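Local coordinates for putative uncharacterized protein (PDB 2Z6V) that is a mycobacterial sulfotransferase (STF9) that probably transfers a sulfuryl group to an acceptor, and holds a palmitic acid in this structure, at residues A[86-90]-A[140-144]; A[143-149]-A[236-242]; A[250-256]-A[314-319]; A[256-260]-A[322-326]. One frame throughout, in Å; residues are numbered along the deposited sequence.

Contact 1 of 4, residues A[86-90]-A[140-144]; sequences RRLQV and CVHPI
Arg-86 reaches off its helix with its guanidinium group laid against two successive carbonyls of the loop. CG beside the backbone N (chi1 -78°) and a bend at chi2 take NE there. Arg-86 NE gives a hydrogen bond to Val-141 O, 3.2 Å away, with an N-H...O angle of 149°. The oxygen comes at the edge of the guanidinium group, tilted 21° from its plane. Cys-140 O comes over one face instead, 3.3 Å from Arg-86 CD, and takes no hydrogen bond from NE. Higher up, CG packs on the Pro-143 ring at about a right angle.

The loop follows strand 132-134, an outermost strand of the parallel sheet, so the contact joins helix 70-96 to the loop that leaves this strand.

One turn along, Ile-144 presses its CG1 on the helix backbone, 3.4 Å from Gln-89 O. Val-90 turns CG2 toward Pro-143 CG at 4.0 Å and meets Ile-144 crosswise. Tyr-233 of helix 224-238 packs on both Val-90 and Pro-143.

The Gln-89 amide meets the loop through water. One water donates to OE1 and to Ile-144 O. A second accepts from Gln-89 NE2, 2.9 Å away, and is hydrogen-bonded to His-142 ND1 in the imidazole plane.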
loop_
_atom_site.group_PDB
_atom_site.type_symbol
_atom_site.label_atom_id
_atom_site.label_comp_id
_atom_site.label_asym_id
_atom_site.label_seq_id
_atom_site.Cartn_x
_atom_site.Cartn_y
_atom_site.Cartn_z
ATOM N N ARG A 86 -5.431 -12.917 9.662
ATOM C CA ARG A 86 -6.479 -11.978 9.269
ATOM C C ARG A 86 -7.331 -12.618 8.187
ATOM O O ARG A 86 -8.563 -12.522 8.196
ATOM C CB ARG A 86 -5.865 -10.689 8.733
ATOM C CG ARG A 86 -5.370 -9.775 9.814
ATOM C CD ARG A 86 -4.190 -8.969 9.349
ATOM N NE ARG A 86 -3.420 -8.569 10.512
ATOM C CZ ARG A 86 -2.128 -8.289 10.494
ATOM N NH1 ARG A 86 -1.444 -8.362 9.356
ATOM N NH2 ARG A 86 -1.520 -7.956 11.623
ATOM N N ARG A 87 -6.650 -13.267 7.249
ATOM C CA ARG A 87 -7.299 -13.954 6.143
ATOM C C ARG A 87 -8.277 -14.968 6.733
ATOM O O ARG A 87 -9.404 -15.083 6.277
ATOM C CB ARG A 87 -6.232 -14.649 5.292
ATOM C CG ARG A 87 -6.744 -15.421 4.093
ATOM C CD ARG A 87 -7.338 -14.519 3.056
ATOM N NE ARG A 87 -7.651 -15.264 1.841
ATOM C CZ ARG A 87 -6.778 -15.537 0.876
ATOM N NH1 ARG A 87 -5.515 -15.126 0.971
ATOM N NH2 ARG A 87 -7.172 -16.214 -0.196
ATOM N N LEU A 88 -7.839 -15.685 7.764
ATOM C CA LEU A 88 -8.680 -16.679 8.428
ATOM C C LEU A 88 -9.864 -16.029 9.124
ATOM O O LEU A 88 -10.983 -16.544 9.079
ATOM C CB LEU A 88 -7.865 -17.468 9.458
ATOM C CG LEU A 88 -6.834 -18.439 8.881
ATOM C CD1 LEU A 88 -5.995 -19.039 9.991
ATOM C CD2 LEU A 88 -7.562 -19.519 8.101
ATOM N N GLN A 89 -9.610 -14.896 9.773
ATOM C CA GLN A 89 -10.656 -14.173 10.486
ATOM C C GLN A 89 -11.732 -13.624 9.551
ATOM O O GLN A 89 -12.921 -13.680 9.865
ATOM C CB GLN A 89 -10.039 -13.034 11.307
ATOM C CG GLN A 89 -9.151 -13.511 12.439
ATOM C CD GLN A 89 -8.727 -12.392 13.372
ATOM O OE1 GLN A 89 -9.561 -11.685 13.933
ATOM N NE2 GLN A 89 -7.421 -12.232 13.548
ATOM N N VAL A 90 -11.317 -13.105 8.399
ATOM C CA VAL A 90 -12.268 -12.550 7.443
ATOM C C VAL A 90 -13.127 -13.640 6.806
ATOM O O VAL A 90 -14.296 -13.415 6.489
ATOM C CB VAL A 90 -11.545 -11.755 6.326
ATOM C CG1 VAL A 90 -12.550 -11.302 5.262
ATOM C CG2 VAL A 90 -10.838 -10.546 6.928
ATOM N N CYS A 140 -6.488 -3.116 9.098
ATOM C CA CYS A 140 -5.579 -4.029 8.432
ATOM C C CYS A 140 -4.811 -4.838 9.475
ATOM O O CYS A 140 -3.947 -5.645 9.140
ATOM C CB CYS A 140 -4.628 -3.257 7.529
ATOM S SG CYS A 140 -5.463 -2.584 6.080
ATOM N N VAL A 141 -5.141 -4.613 10.742
ATOM C CA VAL A 141 -4.530 -5.329 11.848
ATOM C C VAL A 141 -5.608 -6.196 12.510
ATOM O O VAL A 141 -5.416 -7.395 12.715
ATOM C CB VAL A 141 -3.935 -4.349 12.893
ATOM C CG1 VAL A 141 -3.475 -5.108 14.144
ATOM C CG2 VAL A 141 -2.767 -3.607 12.277
ATOM N N HIS A 142 -6.743 -5.584 12.830
ATOM C CA HIS A 142 -7.858 -6.299 13.453
ATOM C C HIS A 142 -9.166 -5.994 12.721
ATOM O O HIS A 142 -10.019 -5.276 13.240
ATOM C CB HIS A 142 -7.987 -5.895 14.918
ATOM C CG HIS A 142 -6.764 -6.180 15.728
ATOM N ND1 HIS A 142 -6.121 -7.401 15.697
ATOM C CD2 HIS A 142 -6.074 -5.413 16.605
ATOM C CE1 HIS A 142 -5.090 -7.372 16.522
ATOM N NE2 HIS A 142 -5.039 -6.178 17.085
ATOM N N PRO A 143 -9.349 -6.561 11.516
ATOM C CA PRO A 143 -10.556 -6.337 10.708
ATOM C C PRO A 143 -11.890 -6.838 11.264
ATOM O O PRO A 143 -12.907 -6.153 11.143
ATOM C CB PRO A 143 -10.208 -7.010 9.380
ATOM C CG PRO A 143 -9.369 -8.168 9.817
ATOM C CD PRO A 143 -8.455 -7.532 10.855
ATOM N N ILE A 144 -11.873 -8.018 11.874
ATOM C CA ILE A 144 -13.079 -8.648 12.399
ATOM C C ILE A 144 -13.248 -8.498 13.906
ATOM O O ILE A 144 -12.318 -8.775 14.665
ATOM C CB ILE A 144 -13.074 -10.167 12.042
ATOM C CG1 ILE A 144 -12.956 -10.335 10.527
ATOM C CG2 ILE A 144 -14.326 -10.857 12.572
ATOM C CD1 ILE A 144 -13.971 -9.530 9.728
HETATM O O HOH W 1 -9.873 -8.833 13.750
HETATM O O HOH W 2 -6.163 -9.809 14.380
#

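Contact 2 of 4, residues A[143-149]-A[236-242]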
loop_
_atom_site.group_PDB
_atom_site.type_symbol
_atom_site.label_atom_id
_atom_site.label_comp_id
_atom_site.label_asym_id
_atom_site.label_seq_id
_atom_site.Cartn_x
_atom_site.Cartn_y
_atom_site.Cartn_z
ATOM N N PRO A 143 -9.349 -6.561 11.516
ATOM C CA PRO A 143 -10.556 -6.337 10.708
ATOM C C PRO A 143 -11.890 -6.838 11.264
ATOM O O PRO A 143 -12.907 -6.153 11.143
ATOM C CB PRO A 143 -10.208 -7.010 9.380
ATOM C CG PRO A 143 -9.369 -8.168 9.817
ATOM C CD PRO A 143 -8.455 -7.532 10.855
ATOM N N ILE A 144 -11.873 -8.018 11.874
ATOM C CA ILE A 144 -13.079 -8.648 12.399
ATOM C C ILE A 144 -13.248 -8.498 13.906
ATOM O O ILE A 144 -12.318 -8.775 14.665
ATOM C CB ILE A 144 -13.074 -10.167 12.042
ATOM C CG1 ILE A 144 -12.956 -10.335 10.527
ATOM C CG2 ILE A 144 -14.326 -10.857 12.572
ATOM C CD1 ILE A 144 -13.971 -9.530 9.728
ATOM N N PRO A 145 -14.441 -8.070 14.365
ATOM C CA PRO A 145 -15.659 -7.705 13.618
ATOM C C PRO A 145 -15.593 -6.235 13.187
ATOM O O PRO A 145 -14.986 -5.419 13.869
ATOM C CB PRO A 145 -16.791 -7.942 14.630
ATOM C CG PRO A 145 -16.139 -8.686 15.781
ATOM C CD PRO A 145 -14.735 -8.153 15.801
ATOM N N PRO A 146 -16.244 -5.875 12.070
ATOM C CA PRO A 146 -16.203 -4.477 11.607
ATOM C C PRO A 146 -16.909 -3.497 12.543
ATOM O O PRO A 146 -17.848 -3.866 13.258
ATOM C CB PRO A 146 -16.847 -4.556 10.225
ATOM C CG PRO A 146 -17.897 -5.624 10.429
ATOM C CD PRO A 146 -17.179 -6.680 11.259
ATOM N N ALA A 147 -16.443 -2.252 12.541
ATOM C CA ALA A 147 -17.015 -1.225 13.402
ATOM C C ALA A 147 -17.990 -0.319 12.672
ATOM O O ALA A 147 -17.990 -0.232 11.443
ATOM C CB ALA A 147 -15.902 -0.378 14.020
ATOM N N SER A 148 -18.825 0.361 13.448
ATOM C CA SER A 148 -19.793 1.298 12.906
ATOM C C SER A 148 -19.060 2.560 12.437
ATOM O O SER A 148 -17.914 2.823 12.835
ATOM C CB SER A 148 -20.804 1.675 13.985
ATOM O OG SER A 148 -20.150 2.339 15.046
ATOM N N THR A 149 -19.730 3.342 11.595
ATOM C CA THR A 149 -19.170 4.585 11.078
ATOM C C THR A 149 -18.747 5.514 12.223
ATOM O O THR A 149 -17.620 6.017 12.247
ATOM C CB THR A 149 -20.206 5.321 10.194
ATOM O OG1 THR A 149 -20.672 4.431 9.174
ATOM C CG2 THR A 149 -19.588 6.543 9.537
ATOM N N VAL A 236 -16.997 -6.363 3.854
ATOM C CA VAL A 236 -17.141 -6.632 5.278
ATOM C C VAL A 236 -17.066 -5.317 6.065
ATOM O O VAL A 236 -17.805 -5.112 7.032
ATOM C CB VAL A 236 -16.037 -7.585 5.796
ATOM C CG1 VAL A 236 -16.109 -7.682 7.321
ATOM C CG2 VAL A 236 -16.193 -8.958 5.157
ATOM N N LEU A 237 -16.171 -4.427 5.653
ATOM C CA LEU A 237 -16.039 -3.153 6.341
ATOM C C LEU A 237 -17.250 -2.254 6.061
ATOM O O LEU A 237 -17.674 -1.495 6.939
ATOM C CB LEU A 237 -14.737 -2.463 5.926
ATOM C CG LEU A 237 -13.430 -3.186 6.297
ATOM C CD1 LEU A 237 -12.233 -2.432 5.700
ATOM C CD2 LEU A 237 -13.285 -3.280 7.819
ATOM N N GLN A 238 -17.812 -2.351 4.852
ATOM C CA GLN A 238 -18.989 -1.552 4.462
ATOM C C GLN A 238 -20.233 -1.928 5.238
ATOM O O GLN A 238 -21.068 -1.069 5.530
ATOM C CB GLN A 238 -19.382 -1.769 3.002
ATOM C CG GLN A 238 -18.521 -1.168 1.955
ATOM C CD GLN A 238 -19.128 -1.393 0.590
ATOM O OE1 GLN A 238 -19.640 -2.476 0.305
ATOM N NE2 GLN A 238 -19.079 -0.368 -0.267
ATOM N N SER A 239 -20.370 -3.223 5.522
ATOM C CA SER A 239 -21.550 -3.732 6.198
ATOM C C SER A 239 -21.923 -2.993 7.473
ATOM O O SER A 239 -23.098 -2.935 7.818
ATOM C CB SER A 239 -21.422 -5.247 6.465
ATOM O OG SER A 239 -20.590 -5.540 7.570
ATOM N N THR A 240 -20.948 -2.422 8.175
ATOM C CA THR A 240 -21.271 -1.681 9.392
ATOM C C THR A 240 -20.962 -0.194 9.264
ATOM O O THR A 240 -21.444 0.613 10.052
ATOM C CB THR A 240 -20.529 -2.249 10.630
ATOM O OG1 THR A 240 -19.137 -2.419 10.325
ATOM C CG2 THR A 240 -21.135 -3.585 11.050
ATOM N N ALA A 241 -20.162 0.157 8.260
ATOM C CA ALA A 241 -19.770 1.540 8.009
ATOM C C ALA A 241 -19.803 1.805 6.501
ATOM O O ALA A 241 -18.761 1.878 5.846
ATOM C CB ALA A 241 -18.374 1.784 8.555
ATOM N N PRO A 242 -21.010 1.968 5.940
ATOM C CA PRO A 242 -21.242 2.219 4.512
ATOM C C PRO A 242 -20.724 3.550 3.965
ATOM O O PRO A 242 -20.568 4.527 4.705
ATOM C CB PRO A 242 -22.761 2.090 4.386
ATOM C CG PRO A 242 -23.237 2.626 5.701
ATOM C CD PRO A 242 -22.281 1.986 6.688
HETATM O O HOH W 3 -16.441 -0.897 9.413
HETATM O O HOH W 4 -22.171 5.321 7.205
#
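This contact packs a loop against the C-terminal part of a helix, at the periphery of the sulfotransferase fold. The loop 143-149 follows strand 132-134. It runs along the C-terminal part of helix 224-238 and the turn that leads into strand 244-248.

Pro-146 is the main apolar piece. Its ring sits over Val-236 and Thr-240, with CB 3.4 Å from Val-236 O and 3.1 Å from Thr-240 OG1. The cis peptide before Pro-145 lies just upstream of this ring. Val-236 turns CG1 anti to its own backbone N (chi1 172°). Val-236 CG1 touches both Pro-146 CG and Ile-144 CD1, and is 3.7 Å from Ile-144 CD1. Tyr-93 of helix 70-96 packs on all three residues.

The polar link is Thr-240 OG1, which donates to Ala-147 O at 2.7 Å. The hydroxyl stands well above the carbonyl plane, 65° out of it. Further on, Ser-148 CA makes a CA-H...O contact of 3.4 Å with Thr-240 O. Thr-149 OG1 then lies against Ala-241 CA.

Water completes the join. One water donates to both Ala-147 O and Leu-237 O, 2.8 Å from the latter. Another connects Thr-149 OG1 with Pro-242 O. Ala-147 O therefore accepts from a side chain and a water together, and the Leu-237 carbonyl is tied to the loop without a direct backbone bond between the segments.

Contact 3 of 4, residues A[250-256]-A[314-319]; sequences PSHSVHI and YHVDRP. With PLM (palmitic acid), chain C.
Ser-253 to Ile-256 form a type I beta turn that lies against helix 314-319, with the CA atoms of Val-254 and His-315 5.1 Å apart. Val-254 carries much of the packing. Its CG2 stands almost straight over the centre of the His-315 ring, 3.5 Å from the centroid and 9° off the normal, a CH-pi contact. CG1 lies by Arg-318 NH1, and both methyls touch Tyr-314 CB.

Arg-318 folds back at chi2 (-58°), which brings NH1 to Val-254 O at 2.7 Å. The oxygen lies in the guanidinium plane, but NH1 stands above the carbonyl plane. A water accepts from NH1 and joins it to His-255 ND1. NH2 bonds to Phe-218 O, so the group is gripped from two parts of the chain. Tyr-314 CD2 lies over one of its faces.

The turn connects strand 244-248 to helix 256-262, at the C-terminal edge of the parallel sheet, where enzymes of this alpha/beta class commonly place their active sites. The tail of the palmitic acid lies next to Pro-250 and Ser-251, though its exact position is doubtful.

The His-315 ring is held by ND1 bonding to Gln-311 O. Ser-253 CB packs on Pro-319 CG at 3.8 Å. Ser-253 OG has both Pro-250 O and Gly-113 O within reach of its one proton, and which takes it is not settled.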
loop_
_atom_site.group_PDB
_atom_site.type_symbol
_atom_site.label_atom_id
_atom_site.label_comp_id
_atom_site.label_asym_id
_atom_site.label_seq_id
_atom_site.Cartn_x
_atom_site.Cartn_y
_atom_site.Cartn_z
ATOM N N PRO A 250 0.262 2.295 -4.648
ATOM C CA PRO A 250 1.047 2.521 -5.866
ATOM C C PRO A 250 1.036 1.365 -6.863
ATOM O O PRO A 250 0.706 1.567 -8.032
ATOM C CB PRO A 250 2.446 2.821 -5.323
ATOM C CG PRO A 250 2.150 3.558 -4.049
ATOM C CD PRO A 250 0.990 2.767 -3.452
ATOM N N SER A 251 1.372 0.158 -6.411
ATOM C CA SER A 251 1.414 -0.995 -7.314
ATOM C C SER A 251 0.077 -1.395 -7.940
ATOM O O SER A 251 0.005 -2.396 -8.651
ATOM C CB SER A 251 2.065 -2.216 -6.637
ATOM O OG SER A 251 1.429 -2.542 -5.416
ATOM N N HIS A 252 -0.979 -0.630 -7.678
ATOM C CA HIS A 252 -2.264 -0.911 -8.312
ATOM C C HIS A 252 -1.981 -0.670 -9.800
ATOM O O HIS A 252 -2.599 -1.265 -10.678
ATOM C CB HIS A 252 -3.352 0.065 -7.852
ATOM C CG HIS A 252 -4.141 -0.402 -6.670
ATOM N ND1 HIS A 252 -4.638 -1.682 -6.563
ATOM C CD2 HIS A 252 -4.587 0.266 -5.579
ATOM C CE1 HIS A 252 -5.358 -1.782 -5.458
ATOM N NE2 HIS A 252 -5.345 -0.612 -4.844
ATOM N N SER A 253 -1.029 0.220 -10.063
ATOM C CA SER A 253 -0.627 0.554 -11.425
ATOM C C SER A 253 -0.058 -0.684 -12.114
ATOM O O SER A 253 -0.359 -0.965 -13.268
ATOM C CB SER A 253 0.432 1.659 -11.395
ATOM O OG SER A 253 1.497 1.310 -10.525
ATOM N N VAL A 254 0.779 -1.417 -11.394
ATOM C CA VAL A 254 1.380 -2.624 -11.927
ATOM C C VAL A 254 0.288 -3.650 -12.207
ATOM O O VAL A 254 0.209 -4.210 -13.302
ATOM C CB VAL A 254 2.385 -3.212 -10.918
ATOM C CG1 VAL A 254 2.982 -4.492 -11.458
ATOM C CG2 VAL A 254 3.477 -2.184 -10.620
ATOM N N HIS A 255 -0.568 -3.875 -11.220
ATOM C CA HIS A 255 -1.650 -4.844 -11.338
ATOM C C HIS A 255 -2.949 -4.232 -11.865
ATOM O O HIS A 255 -4.033 -4.767 -11.612
ATOM C CB HIS A 255 -1.919 -5.475 -9.966
ATOM C CG HIS A 255 -0.678 -5.889 -9.238
ATOM N ND1 HIS A 255 0.252 -6.748 -9.781
ATOM C CD2 HIS A 255 -0.205 -5.549 -8.015
ATOM C CE1 HIS A 255 1.245 -6.918 -8.926
ATOM N NE2 HIS A 255 0.991 -6.201 -7.846
ATOM N N ILE A 256 -2.854 -3.135 -12.613
ATOM C CA ILE A 256 -4.058 -2.466 -13.105
ATOM C C ILE A 256 -5.032 -3.342 -13.894
ATOM O O ILE A 256 -6.243 -3.100 -13.875
ATOM C CB ILE A 256 -3.706 -1.207 -13.930
ATOM C CG1 ILE A 256 -4.980 -0.391 -14.176
ATOM C CG2 ILE A 256 -3.013 -1.600 -15.222
ATOM C CD1 ILE A 256 -4.723 1.050 -14.545
ATOM N N TYR A 314 7.670 -1.192 -14.448
ATOM C CA TYR A 314 6.339 -1.776 -14.400
ATOM C C TYR A 314 5.318 -0.767 -13.887
ATOM O O TYR A 314 4.165 -0.768 -14.318
ATOM C CB TYR A 314 6.312 -2.998 -13.488
ATOM C CG TYR A 314 6.936 -4.239 -14.072
ATOM C CD1 TYR A 314 8.315 -4.356 -14.214
ATOM C CD2 TYR A 314 6.145 -5.321 -14.436
ATOM C CE1 TYR A 314 8.887 -5.527 -14.697
ATOM C CE2 TYR A 314 6.699 -6.488 -14.918
ATOM C CZ TYR A 314 8.069 -6.594 -15.043
ATOM O OH TYR A 314 8.609 -7.784 -15.479
ATOM N N HIS A 315 5.737 0.093 -12.966
ATOM C CA HIS A 315 4.822 1.079 -12.413
ATOM C C HIS A 315 4.353 2.127 -13.409
ATOM O O HIS A 315 3.313 2.739 -13.196
ATOM C CB HIS A 315 5.434 1.773 -11.193
ATOM C CG HIS A 315 5.376 0.953 -9.941
ATOM N ND1 HIS A 315 6.202 -0.129 -9.717
ATOM C CD2 HIS A 315 4.578 1.049 -8.851
ATOM C CE1 HIS A 315 5.918 -0.662 -8.543
ATOM N NE2 HIS A 315 4.936 0.033 -7.998
ATOM N N VAL A 316 5.109 2.346 -14.485
ATOM C CA VAL A 316 4.695 3.329 -15.484
ATOM C C VAL A 316 4.126 2.686 -16.747
ATOM O O VAL A 316 3.118 3.151 -17.279
ATOM C CB VAL A 316 5.849 4.298 -15.892
ATOM C CG1 VAL A 316 6.276 5.127 -14.694
ATOM C CG2 VAL A 316 7.021 3.522 -16.476
ATOM N N ASP A 317 4.746 1.607 -17.217
ATOM C CA ASP A 317 4.262 0.951 -18.428
ATOM C C ASP A 317 2.953 0.185 -18.255
ATOM O O ASP A 317 2.099 0.228 -19.146
ATOM C CB ASP A 317 5.331 0.019 -19.014
ATOM C CG ASP A 317 6.610 0.758 -19.400
ATOM O OD1 ASP A 317 6.546 1.968 -19.733
ATOM O OD2 ASP A 317 7.683 0.119 -19.381
ATOM N N ARG A 318 2.779 -0.518 -17.137
ATOM C CA ARG A 318 1.534 -1.252 -16.940
ATOM C C ARG A 318 0.353 -0.303 -17.102
ATOM O O ARG A 318 -0.556 -0.564 -17.892
ATOM C CB ARG A 318 1.485 -1.917 -15.565
ATOM C CG ARG A 318 2.281 -3.207 -15.464
ATOM C CD ARG A 318 1.788 -4.218 -16.479
ATOM N NE ARG A 318 2.545 -5.462 -16.436
ATOM C CZ ARG A 318 2.523 -6.321 -15.423
ATOM N NH1 ARG A 318 1.775 -6.078 -14.352
ATOM N NH2 ARG A 318 3.256 -7.429 -15.479
ATOM N N PRO A 319 0.348 0.819 -16.359
ATOM C CA PRO A 319 -0.775 1.750 -16.501
ATOM C C PRO A 319 -0.765 2.495 -17.839
ATOM O O PRO A 319 -1.821 2.854 -18.346
ATOM C CB PRO A 319 -0.617 2.671 -15.291
ATOM C CG PRO A 319 0.846 2.666 -15.053
ATOM C CD PRO A 319 1.217 1.221 -15.239
HETATM C C1 PLM C . 9.436 -3.838 -2.211
HETATM O O1 PLM C . 10.216 -4.377 -3.025
HETATM O O2 PLM C . 8.865 -4.407 -1.256
HETATM C C2 PLM C . 9.147 -2.345 -2.391
HETATM C C3 PLM C . 8.772 -2.023 -3.838
HETATM C C4 PLM C . 8.349 -0.564 -4.022
HETATM C C5 PLM C . 7.116 -0.222 -3.181
HETATM C C6 PLM C . 7.483 0.068 -1.724
HETATM C C7 PLM C . 6.226 0.091 -0.855
HETATM C C8 PLM C . 5.688 -1.326 -0.645
HETATM C C9 PLM C . 4.161 -1.324 -0.709
HETATM C CA PLM C . 3.561 -0.274 0.228
HETATM C CB PLM C . 2.128 0.080 -0.176
HETATM C CC PLM C . 2.097 0.537 -1.635
HETATM C CD PLM C . 2.121 -0.663 -2.584
HETATM C CE PLM C . 2.607 -0.286 -3.986
HETATM C CF PLM C . 4.069 0.161 -3.934
HETATM C CG PLM C . 4.639 0.409 -5.331
HETATM O O HOH W 5 0.715 -7.795 -12.384
#

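Contact 4 of 4, residues A[256-260]-A[322-326]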
loop_
_atom_site.group_PDB
_atom_site.type_symbol
_atom_site.label_atom_id
_atom_site.label_comp_id
_atom_site.label_asym_id
_atom_site.label_seq_id
_atom_site.Cartn_x
_atom_site.Cartn_y
_atom_site.Cartn_z
ATOM N N ILE A 256 -2.854 -3.135 -12.613
ATOM C CA ILE A 256 -4.058 -2.466 -13.105
ATOM C C ILE A 256 -5.032 -3.342 -13.894
ATOM O O ILE A 256 -6.243 -3.100 -13.875
ATOM C CB ILE A 256 -3.706 -1.207 -13.930
ATOM C CG1 ILE A 256 -4.980 -0.391 -14.176
ATOM C CG2 ILE A 256 -3.013 -1.600 -15.222
ATOM C CD1 ILE A 256 -4.723 1.050 -14.545
ATOM N N GLU A 257 -4.520 -4.366 -14.567
ATOM C CA GLU A 257 -5.386 -5.259 -15.326
ATOM C C GLU A 257 -6.308 -6.098 -14.431
ATOM O O GLU A 257 -7.489 -6.272 -14.738
ATOM C CB GLU A 257 -4.559 -6.177 -16.229
ATOM C CG GLU A 257 -3.902 -5.481 -17.428
ATOM C CD GLU A 257 -4.832 -4.492 -18.138
ATOM O OE1 GLU A 257 -6.066 -4.688 -18.086
ATOM O OE2 GLU A 257 -4.327 -3.527 -18.755
ATOM N N ALA A 258 -5.779 -6.621 -13.329
ATOM C CA ALA A 258 -6.593 -7.430 -12.425
ATOM C C ALA A 258 -7.575 -6.535 -11.666
ATOM O O ALA A 258 -8.710 -6.934 -11.382
ATOM C CB ALA A 258 -5.704 -8.191 -11.448
ATOM N N LEU A 259 -7.124 -5.325 -11.334
ATOM C CA LEU A 259 -7.959 -4.357 -10.635
ATOM C C LEU A 259 -9.218 -4.098 -11.479
ATOM O O LEU A 259 -10.343 -4.266 -11.001
ATOM C CB LEU A 259 -7.163 -3.059 -10.426
ATOM C CG LEU A 259 -7.780 -1.873 -9.673
ATOM C CD1 LEU A 259 -6.700 -0.848 -9.385
ATOM C CD2 LEU A 259 -8.887 -1.237 -10.479
ATOM N N LEU A 260 -9.022 -3.712 -12.740
ATOM C CA LEU A 260 -10.134 -3.425 -13.642
ATOM C C LEU A 260 -11.110 -4.582 -13.757
ATOM O O LEU A 260 -12.327 -4.386 -13.878
ATOM C CB LEU A 260 -9.607 -3.050 -15.023
ATOM C CG LEU A 260 -9.027 -1.637 -15.029
ATOM C CD1 LEU A 260 -8.359 -1.345 -16.365
ATOM C CD2 LEU A 260 -10.138 -0.640 -14.735
ATOM N N ALA A 322 -2.627 0.319 -20.245
ATOM C CA ALA A 322 -4.046 0.277 -19.904
ATOM C C ALA A 322 -4.750 1.555 -20.332
ATOM O O ALA A 322 -5.900 1.527 -20.768
ATOM C CB ALA A 322 -4.218 0.062 -18.410
ATOM N N ARG A 323 -4.045 2.674 -20.198
ATOM C CA ARG A 323 -4.573 3.983 -20.566
ATOM C C ARG A 323 -4.742 4.078 -22.083
ATOM O O ARG A 323 -5.716 4.646 -22.584
ATOM C CB ARG A 323 -3.618 5.078 -20.069
ATOM C CG ARG A 323 -3.893 6.471 -20.608
ATOM C CD ARG A 323 -2.969 7.486 -19.960
ATOM N NE ARG A 323 -3.178 8.835 -20.478
ATOM C CZ ARG A 323 -2.786 9.238 -21.680
ATOM N NH1 ARG A 323 -2.160 8.391 -22.486
ATOM N NH2 ARG A 323 -3.028 10.481 -22.080
ATOM N N GLU A 324 -3.788 3.513 -22.811
ATOM C CA GLU A 324 -3.849 3.539 -24.260
ATOM C C GLU A 324 -5.080 2.767 -24.731
ATOM O O GLU A 324 -5.729 3.138 -25.711
ATOM C CB GLU A 324 -2.576 2.921 -24.855
ATOM C CG GLU A 324 -2.600 2.797 -26.369
ATOM C CD GLU A 324 -1.262 2.391 -26.958
ATOM O OE1 GLU A 324 -0.689 1.372 -26.516
ATOM O OE2 GLU A 324 -0.784 3.091 -27.877
ATOM N N ARG A 325 -5.414 1.713 -23.999
ATOM C CA ARG A 325 -6.540 0.869 -24.351
ATOM C C ARG A 325 -7.908 1.395 -23.949
ATOM O O ARG A 325 -8.841 1.338 -24.752
ATOM C CB ARG A 325 -6.337 -0.532 -23.764
ATOM C CG ARG A 325 -7.543 -1.441 -23.901
ATOM C CD ARG A 325 -7.187 -2.867 -23.533
ATOM N NE ARG A 325 -6.720 -2.986 -22.153
ATOM C CZ ARG A 325 -7.515 -2.965 -21.088
ATOM N NH1 ARG A 325 -8.830 -2.834 -21.241
ATOM N NH2 ARG A 325 -6.996 -3.065 -19.871
ATOM N N ILE A 326 -8.029 1.915 -22.727
ATOM C CA ILE A 326 -9.319 2.401 -22.235
ATOM C C ILE A 326 -9.559 3.914 -22.311
ATOM O O ILE A 326 -10.688 4.373 -22.107
ATOM C CB ILE A 326 -9.567 1.918 -20.779
ATOM C CG1 ILE A 326 -8.637 2.656 -19.806
ATOM C CG2 ILE A 326 -9.350 0.397 -20.693
ATOM C CD1 ILE A 326 -8.770 2.199 -18.376
#
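Glu-257 and Arg-325 approach from opposite directions and form a salt bridge between the two helices. Arg-325 NH2 alone makes the close contacts, 2.6 Å from Glu-257 OE1 and 2.9 Å from Glu-257 OE2. The bond to OE2 is a hydrogen bond. It uses the syn lone pair of that oxygen, and OE2 lies in the guanidinium plane. The carboxylate plane is nevertheless turned 54° from the guanidinium plane, so this is not a flat two-nitrogen, two-oxygen pairing.

Both chains are bent to meet. Glu-257 turns at chi2 (-43°), which carries its carboxylate across to the other helix. Arg-325 leaves its helix extended, then bends at chi3 and brings NH2 round to the acid.

Helix 256-262 follows strand 244-248, and helix 301-326 leads into strand 331-335 at the edge of the parallel sheet. Near the contact their short segments run 12.0 Å apart at closest approach, with 43° between their directions. The helices meet through side chains, and Phe-331 of the outermost strand touches Ile-256 and Ile-326.

Next to the salt bridge the contact is apolar. The methyl of Ala-322 meets Ile-256 CG2 at 3.8 Å and also lies beside Glu-257 OE2. Leu-260 and Ile-326 reach toward each other tip to tip, with their CD1 atoms 4.1 Å apart. Leu-260 CD1 is equally near Arg-325 NH2, so one methyl borders both the charged pair and the apolar patch.

In the fold
The contacts form two pairs. Contacts 1 and 2 share Pro-143 and Ile-144, and their centres are 12 Å apart. One loop thus packs first on helix 70-96 and then on the C-terminal part of helix 224-238. Contacts 3 and 4 share Ile-256 and both use helix 301-326. Their centres are 9 Å apart, and they touch where His-252 ND1 meets Leu-259 CD1 at 3.6 Å. The pairs are well separated: contacts 1 and 3 have centres 26 Å apart, on opposite sides of the chain's centre. Palmitic acid lies directly at contact 3. It is about 10 Å from the Cys-140 side chain in contact 1 and about 12 Å from that of Ile-256.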